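Local coordinates for Peptide/nickel transport system substrate-binding protein (PDB 5KZT) that binds peptides in its cleft and probably delivers them to a membrane transporter for uptake, as family 5 solute-binding proteins do, at residues Ser383-Ile386 with Gln387-Leu390; Ala300-Lys303 with Gln304-Thr307; Glu345-Val348 with Lys349-Gln352; Asp374-Glu377 with Asn378-Lys381. All coordinates share one frame; numbering follows the deposited sequence.

Contact 1 (Ser383-Ile386 with Gln387-Leu390)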
# COMPACT_ATOMS: atom_id res chain seq x y z
N SER A 383 16.03 2.73 12.41
CA SER A 383 15.66 3.41 13.65
C SER A 383 16.86 3.93 14.45
O SER A 383 16.83 5.05 14.98
CB SER A 383 14.82 2.49 14.51
OG SER A 383 13.54 2.31 13.90
N GLU A 384 17.89 3.10 14.56
CA GLU A 384 19.14 3.51 15.25
C GLU A 384 19.82 4.69 14.53
O GLU A 384 20.33 5.60 15.17
CB GLU A 384 20.09 2.30 15.44
CG GLU A 384 19.76 1.46 16.69
CD GLU A 384 20.35 0.04 16.71
OE1 GLU A 384 20.49 -0.53 17.81
OE2 GLU A 384 20.64 -0.54 15.64
N PHE A 385 19.78 4.69 13.19
CA PHE A 385 20.30 5.82 12.40
C PHE A 385 19.52 7.12 12.65
O PHE A 385 20.12 8.16 12.87
CB PHE A 385 20.28 5.48 10.90
CG PHE A 385 20.91 6.52 10.01
CD1 PHE A 385 20.18 7.62 9.57
CD2 PHE A 385 22.23 6.38 9.58
CE1 PHE A 385 20.75 8.57 8.74
CE2 PHE A 385 22.81 7.32 8.74
CZ PHE A 385 22.07 8.43 8.34
N ILE A 386 18.19 7.03 12.61
CA ILE A 386 17.35 8.20 12.85
C ILE A 386 17.50 8.71 14.29
O ILE A 386 17.64 9.91 14.51
CB ILE A 386 15.87 7.90 12.49
CG1 ILE A 386 15.75 7.76 10.98
CG2 ILE A 386 14.94 9.01 12.95
CD1 ILE A 386 14.52 7.03 10.54
N GLN A 387 17.50 7.79 15.25
CA GLN A 387 17.77 8.15 16.65
C GLN A 387 19.10 8.95 16.75
O GLN A 387 19.14 10.03 17.36
CB GLN A 387 17.83 6.90 17.52
CG GLN A 387 18.29 7.10 18.97
CD GLN A 387 18.38 5.79 19.73
OE1 GLN A 387 19.22 4.93 19.43
NE2 GLN A 387 17.54 5.63 20.73
N ASP A 388 20.15 8.39 16.15
CA ASP A 388 21.48 9.04 16.09
C ASP A 388 21.38 10.47 15.52
O ASP A 388 21.90 11.41 16.13
CB ASP A 388 22.50 8.11 15.37
CG ASP A 388 23.33 8.80 14.24
OD1 ASP A 388 24.23 9.61 14.57
OD2 ASP A 388 23.11 8.44 13.03
N GLN A 389 20.67 10.62 14.40
CA GLN A 389 20.58 11.91 13.70
C GLN A 389 19.87 12.96 14.55
O GLN A 389 20.40 14.07 14.77
CB GLN A 389 19.85 11.74 12.38
CG GLN A 389 20.63 10.93 11.35
CD GLN A 389 21.65 11.76 10.61
OE1 GLN A 389 21.35 12.84 10.09
NE2 GLN A 389 22.88 11.26 10.54
N LEU A 390 18.71 12.60 15.06
CA LEU A 390 17.91 13.53 15.83
C LEU A 390 18.58 13.88 17.17
O LEU A 390 18.63 15.06 17.53
CB LEU A 390 16.51 12.97 16.04
CG LEU A 390 15.71 12.70 14.76
CD1 LEU A 390 14.40 12.01 15.12
CD2 LEU A 390 15.49 13.95 13.94
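F385 lays its ring alongside the side chain of Q389, one helical turn further on, with CE1 3.5 Å from Q389 CG and CZ 3.7 Å from Q389 NE2. Ring and amide planes lie 6° apart and the two side chains point the same way, side by side, with Q389 CG meeting the ring obliquely. A bend in Q389 at chi2 (-82°) sets its amide beside CE1 and CZ, and its OE1 accepts a hydrogen bond from D302 N.

The carboxylate of D388 is doubtfully placed: as modelled, its OD2 stands over one face of F385, displaced toward the rim, but it is also 3.0 Å from F385 O, two acceptors facing each other, and chi1 of D388 (131°) is far from a staggered value. On a different flank I386 and L390 run side by side, joined through I386 CG2 and L390 CD1 at 3.7 Å. Beneath these pairs the regular i to i+4 bonds continue, with Q389 N to F385 O at 2.9 Å.

The segment belongs to helix 377-393 of the beta-alpha-beta unit between strands 367-374 and 397-404. F385 packs on S305, T309 and V310 of helix 303-311, I386 touches Y306 there and F371 on strand 367-374, while Q387 NE2 bonds to V399 O of strand 397-404.

Contact 2 (Ala300-Lys303 with Gln304-Thr307)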
# COMPACT_ATOMS: atom_id res chain seq x y z
N ALA A 300 16.22 17.62 10.41
CA ALA A 300 17.44 17.19 11.10
C ALA A 300 17.92 15.81 10.66
O ALA A 300 18.85 15.28 11.27
CB ALA A 300 17.22 17.21 12.61
N ILE A 301 17.33 15.23 9.61
CA ILE A 301 17.70 13.89 9.15
C ILE A 301 18.42 13.97 7.80
O ILE A 301 17.85 14.36 6.78
CB ILE A 301 16.49 12.95 9.08
CG1 ILE A 301 15.86 12.81 10.48
CG2 ILE A 301 16.89 11.56 8.57
CD1 ILE A 301 14.48 12.18 10.52
N ASP A 302 19.69 13.58 7.80
CA ASP A 302 20.49 13.52 6.58
C ASP A 302 19.94 12.41 5.69
O ASP A 302 20.35 11.24 5.81
CB ASP A 302 21.97 13.29 6.91
CG ASP A 302 22.87 13.46 5.69
OD1 ASP A 302 22.38 13.45 4.55
OD2 ASP A 302 24.09 13.61 5.88
N LYS A 303 19.05 12.77 4.78
CA LYS A 303 18.34 11.78 3.94
C LYS A 303 19.31 11.05 3.00
O LYS A 303 19.17 9.85 2.76
CB LYS A 303 17.24 12.41 3.09
CG LYS A 303 16.29 13.33 3.83
CD LYS A 303 15.12 13.74 2.97
CE LYS A 303 14.35 14.88 3.62
NZ LYS A 303 13.10 15.20 2.89
N GLN A 304 20.30 11.78 2.48
CA GLN A 304 21.27 11.19 1.56
C GLN A 304 22.06 10.11 2.27
O GLN A 304 22.20 8.99 1.75
CB GLN A 304 22.20 12.26 0.97
CG GLN A 304 23.11 11.76 -0.15
CD GLN A 304 22.30 11.34 -1.35
OE1 GLN A 304 21.58 12.16 -1.93
NE2 GLN A 304 22.39 10.06 -1.74
N SER A 305 22.57 10.43 3.46
CA SER A 305 23.36 9.50 4.24
C SER A 305 22.52 8.28 4.63
O SER A 305 23.00 7.15 4.54
CB SER A 305 23.91 10.17 5.50
OG SER A 305 24.67 9.26 6.24
N TYR A 306 21.27 8.54 5.03
CA TYR A 306 20.30 7.48 5.32
C TYR A 306 20.27 6.45 4.19
O TYR A 306 20.51 5.26 4.42
CB TYR A 306 18.90 8.06 5.55
CG TYR A 306 17.89 7.00 5.90
CD1 TYR A 306 17.70 6.62 7.22
CD2 TYR A 306 17.15 6.36 4.91
CE1 TYR A 306 16.79 5.63 7.55
CE2 TYR A 306 16.24 5.37 5.24
CZ TYR A 306 16.06 5.01 6.57
OH TYR A 306 15.17 4.03 6.91
N THR A 307 19.99 6.89 2.97
CA THR A 307 19.88 5.95 1.85
C THR A 307 21.22 5.29 1.51
O THR A 307 21.24 4.11 1.17
CB THR A 307 19.32 6.58 0.56
OG1 THR A 307 20.17 7.64 0.13
CG2 THR A 307 17.95 7.13 0.81
O HOH W 1 20.51 14.81 2.87
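D302 is the N-cap of helix 303-311: its OD1 accepts from S305 N at 3.2 Å, with a nearly straight N-H...O angle of 170°. The donor lies well above the carboxylate plane, 72° out of it. With CG anti to the backbone N (chi1 -170°), the carboxylate swings over the first turn, where D302 CG also meets S305 CB at 3.5 Å. A water bridges the cap, donating to D302 OD1 and accepting from Q304 N at 3.1 Å, so OD1 serves two amides of the turn, one directly and one through the water. The first main-chain bond of the helix runs from Y306 N to D302 O.

K303 contributes its carbonyl to the turn, K303 O accepting from T307 N at 3.1 Å, whereas its extended side chain leaves the helix. There K303 NZ donates to the carbonyl oxygens of P493, A318 and L344, three bonds that hold the ammonium group of this buried residue and tie the helix start to strand 491-503 and neighbouring loops.

Q304 folds at chi2, and its NE2 reaches D308 OD1 one turn on. Within the turn the T307 hydroxyl OG1 donates to Q304 O at 2.9 Å.

Contact 3 (Glu345-Val348 with Lys349-Gln352)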
# COMPACT_ATOMS: atom_id res chain seq x y z
N GLU A 345 13.87 20.16 2.73
CA GLU A 345 15.21 19.64 2.49
C GLU A 345 16.04 19.62 3.77
O GLU A 345 15.96 20.53 4.59
CB GLU A 345 15.92 20.48 1.42
CG GLU A 345 15.26 20.36 0.05
CD GLU A 345 15.98 21.15 -1.03
OE1 GLU A 345 17.03 20.70 -1.50
OE2 GLU A 345 15.47 22.21 -1.43
N TYR A 346 16.83 18.57 3.92
CA TYR A 346 17.78 18.44 5.03
C TYR A 346 18.60 19.71 5.26
O TYR A 346 19.27 20.19 4.35
CB TYR A 346 18.72 17.29 4.76
CG TYR A 346 19.90 17.17 5.71
CD1 TYR A 346 19.71 16.91 7.07
CD2 TYR A 346 21.21 17.28 5.24
CE1 TYR A 346 20.78 16.78 7.93
CE2 TYR A 346 22.29 17.15 6.09
CZ TYR A 346 22.07 16.90 7.43
OH TYR A 346 23.15 16.76 8.26
N ASP A 347 18.54 20.22 6.49
CA ASP A 347 19.20 21.47 6.88
C ASP A 347 19.32 21.52 8.41
O ASP A 347 18.36 21.87 9.09
CB ASP A 347 18.38 22.67 6.35
CG ASP A 347 19.10 24.01 6.48
OD1 ASP A 347 19.72 24.31 7.53
OD2 ASP A 347 19.02 24.80 5.51
N VAL A 348 20.49 21.18 8.94
CA VAL A 348 20.67 21.13 10.40
C VAL A 348 20.43 22.51 11.04
O VAL A 348 19.75 22.60 12.08
CB VAL A 348 22.04 20.54 10.81
CG1 VAL A 348 22.21 20.58 12.33
CG2 VAL A 348 22.20 19.10 10.32
N LYS A 349 20.93 23.57 10.41
CA LYS A 349 20.77 24.92 10.97
C LYS A 349 19.30 25.36 11.03
O LYS A 349 18.83 25.84 12.07
CB LYS A 349 21.61 25.96 10.22
CG LYS A 349 23.07 25.92 10.65
CD LYS A 349 23.89 27.06 10.06
CE LYS A 349 25.37 26.74 10.12
NZ LYS A 349 26.18 27.82 9.48
N GLU A 350 18.57 25.17 9.93
CA GLU A 350 17.14 25.51 9.93
C GLU A 350 16.36 24.61 10.90
O GLU A 350 15.41 25.09 11.51
CB GLU A 350 16.53 25.47 8.53
CG GLU A 350 16.83 26.72 7.69
CD GLU A 350 16.19 27.99 8.23
OE1 GLU A 350 15.05 27.95 8.74
OE2 GLU A 350 16.85 29.05 8.16
N ALA A 351 16.77 23.35 11.04
CA ALA A 351 16.20 22.43 12.05
C ALA A 351 16.39 22.93 13.49
O ALA A 351 15.47 22.89 14.30
CB ALA A 351 16.82 21.04 11.93
N GLN A 352 17.60 23.39 13.78
CA GLN A 352 17.97 23.89 15.10
C GLN A 352 17.25 25.20 15.43
O GLN A 352 16.86 25.41 16.58
CB GLN A 352 19.50 24.02 15.23
CG GLN A 352 20.18 22.66 15.33
CD GLN A 352 21.70 22.69 15.17
OE1 GLN A 352 22.28 23.66 14.69
NE2 GLN A 352 22.34 21.59 15.57
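K349 to Q352 follow V348, the first residue of helix 348-362, whose N-cap is D347. K349 itself takes a modest part: its CB passes 3.7 Å from D347 OD1, while the rest of the chain extends from the helix toward the surface.

E350 makes the diagnostic capping bond. Its N donates to D347 OD1 at 2.8 Å with an N-H...O angle of 174°, although the donor stands 53° out of the carboxylate plane. The side chain of E350 also touches the cap, with CG 3.6 Å from D347 OD2, and the two carboxylate planes are turned 86° apart. D347 OD2 and E350 OE2 are 5.5 Å from each other, so the like charges are not in contact; the amides at the helix start would be expected to offset part of their repulsion.

A351 follows with its N bonded to D347 O at 2.9 Å. It is the buried residue of this mostly surface-lying turn, its methyl packing on L299 and A300 and lying 3.3 Å from both V348 O and D347 O. The main chain of D347 is also hydrogen-bonded to L299, which links the loop to the end of helix 291-299.

Q352 closes the turn through its N and V348 O. Its side chain crosses that of V348, whose CG1 is anti to the backbone N and hence lies on the Q352 side. Q352 NE2 donates to N393 O and approaches V348 CG1 to 3.4 Å.

Contact 4 (Asp374-Glu377 with Asn378-Lys381)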
# COMPACT_ATOMS: atom_id res chain seq x y z
N ASP A 374 9.29 -0.99 12.07
CA ASP A 374 9.07 -2.43 12.01
C ASP A 374 10.18 -3.21 12.72
O ASP A 374 11.11 -2.59 13.25
CB ASP A 374 8.89 -2.87 10.55
CG ASP A 374 7.64 -2.27 9.93
OD1 ASP A 374 6.63 -2.11 10.66
OD2 ASP A 374 7.67 -1.93 8.73
N ASP A 375 10.07 -4.54 12.74
CA ASP A 375 10.96 -5.40 13.52
C ASP A 375 11.94 -6.24 12.68
O ASP A 375 12.44 -7.25 13.15
CB ASP A 375 10.13 -6.31 14.46
CG ASP A 375 9.22 -7.31 13.70
OD1 ASP A 375 9.05 -7.23 12.47
OD2 ASP A 375 8.65 -8.18 14.36
N THR A 376 12.22 -5.81 11.45
CA THR A 376 13.25 -6.47 10.64
C THR A 376 14.62 -5.94 11.08
O THR A 376 14.73 -4.89 11.75
CB THR A 376 13.05 -6.21 9.14
OG1 THR A 376 13.09 -4.80 8.87
CG2 THR A 376 11.72 -6.77 8.68
N GLU A 377 15.67 -6.67 10.73
CA GLU A 377 17.04 -6.22 10.98
C GLU A 377 17.27 -4.84 10.40
O GLU A 377 17.87 -3.97 11.05
CB GLU A 377 18.06 -7.20 10.38
CG GLU A 377 19.52 -6.80 10.61
CD GLU A 377 20.48 -7.89 10.17
OE1 GLU A 377 20.33 -8.44 9.06
OE2 GLU A 377 21.41 -8.20 10.94
N ASN A 378 16.80 -4.62 9.18
CA ASN A 378 17.05 -3.34 8.52
C ASN A 378 16.22 -2.21 9.11
O ASN A 378 16.67 -1.07 9.13
CB ASN A 378 16.84 -3.40 7.00
CG ASN A 378 17.56 -2.26 6.28
OD1 ASN A 378 18.80 -2.17 6.32
ND2 ASN A 378 16.80 -1.39 5.62
N ALA A 379 15.02 -2.51 9.59
CA ALA A 379 14.20 -1.48 10.25
C ALA A 379 14.87 -1.02 11.56
O ALA A 379 14.84 0.15 11.87
CB ALA A 379 12.80 -2.00 10.53
N ARG A 380 15.46 -1.96 12.29
CA ARG A 380 16.24 -1.66 13.50
C ARG A 380 17.50 -0.79 13.20
O ARG A 380 17.79 0.14 13.93
CB ARG A 380 16.61 -2.98 14.19
CG ARG A 380 17.50 -2.89 15.42
CD ARG A 380 17.71 -4.29 15.98
NE ARG A 380 18.81 -4.39 16.94
CZ ARG A 380 19.16 -5.50 17.60
NH1 ARG A 380 18.50 -6.64 17.41
NH2 ARG A 380 20.17 -5.47 18.47
N LYS A 381 18.22 -1.11 12.14
CA LYS A 381 19.29 -0.25 11.63
C LYS A 381 18.79 1.17 11.28
O LYS A 381 19.44 2.19 11.62
CB LYS A 381 19.93 -0.89 10.40
CG LYS A 381 21.19 -0.21 9.93
CD LYS A 381 21.66 -0.81 8.62
CE LYS A 381 22.89 -0.08 8.12
NZ LYS A 381 24.05 -0.25 9.04
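T376 turns its hydroxyl toward the amide of A379: OG1 lies between the backbone N and the carbonyl carbon (chi1 59°), which brings it 3.1 Å from A379 N. The hydrogen bond is somewhat bent, with an N-H...O angle of 150°. The same oxygen is 3.3 Å from A379 CB. From another direction, D374 O also lies 3.3 Å from A379 CB.

The OG1 bond marks T376 as the N-cap of helix 377-393, at the turn from strand to helix in a beta-alpha-beta unit, and the contact lies at the bound peptide. D374 OD2 is hydrogen-bonded to the peptide backbone and T376 OG1 makes a weak bond to it, while D374 OD1 forms a salt bridge with R409. A basic side chain of the peptide packs on A379.

The longer side chains leave the turn in extended form. R380 is extended as far as NE; its contribution across the turn is made by its backbone, R380 N donating to T376 O at 3.1 Å. K381 stays extended until chi4, where the chain bends, and its N donates to E377 O at 3.1 Å.

In the fold
Followed from the N terminus, contact 2 comes first, closing the short loop between helices 291-299 and 303-311; contact 3 then ends the loop before helix 348-362, contact 4 the turn from strand 367-374 into helix 377-393, and contact 1 continues along that helix. All are in series; none nests or crosses. In space contact 2 lies between contacts 1 and 3 and touches both: F385 CZ is 3.4 Å from Y306 N and L390 packs on I301, while Y346 CD1 and CE1 meet the backbone of I301 and D302. Contacts 1 and 4 share one helix, whereas contacts 3 and 4 have centres about 26 Å apart and nearest atoms about 15 Å apart.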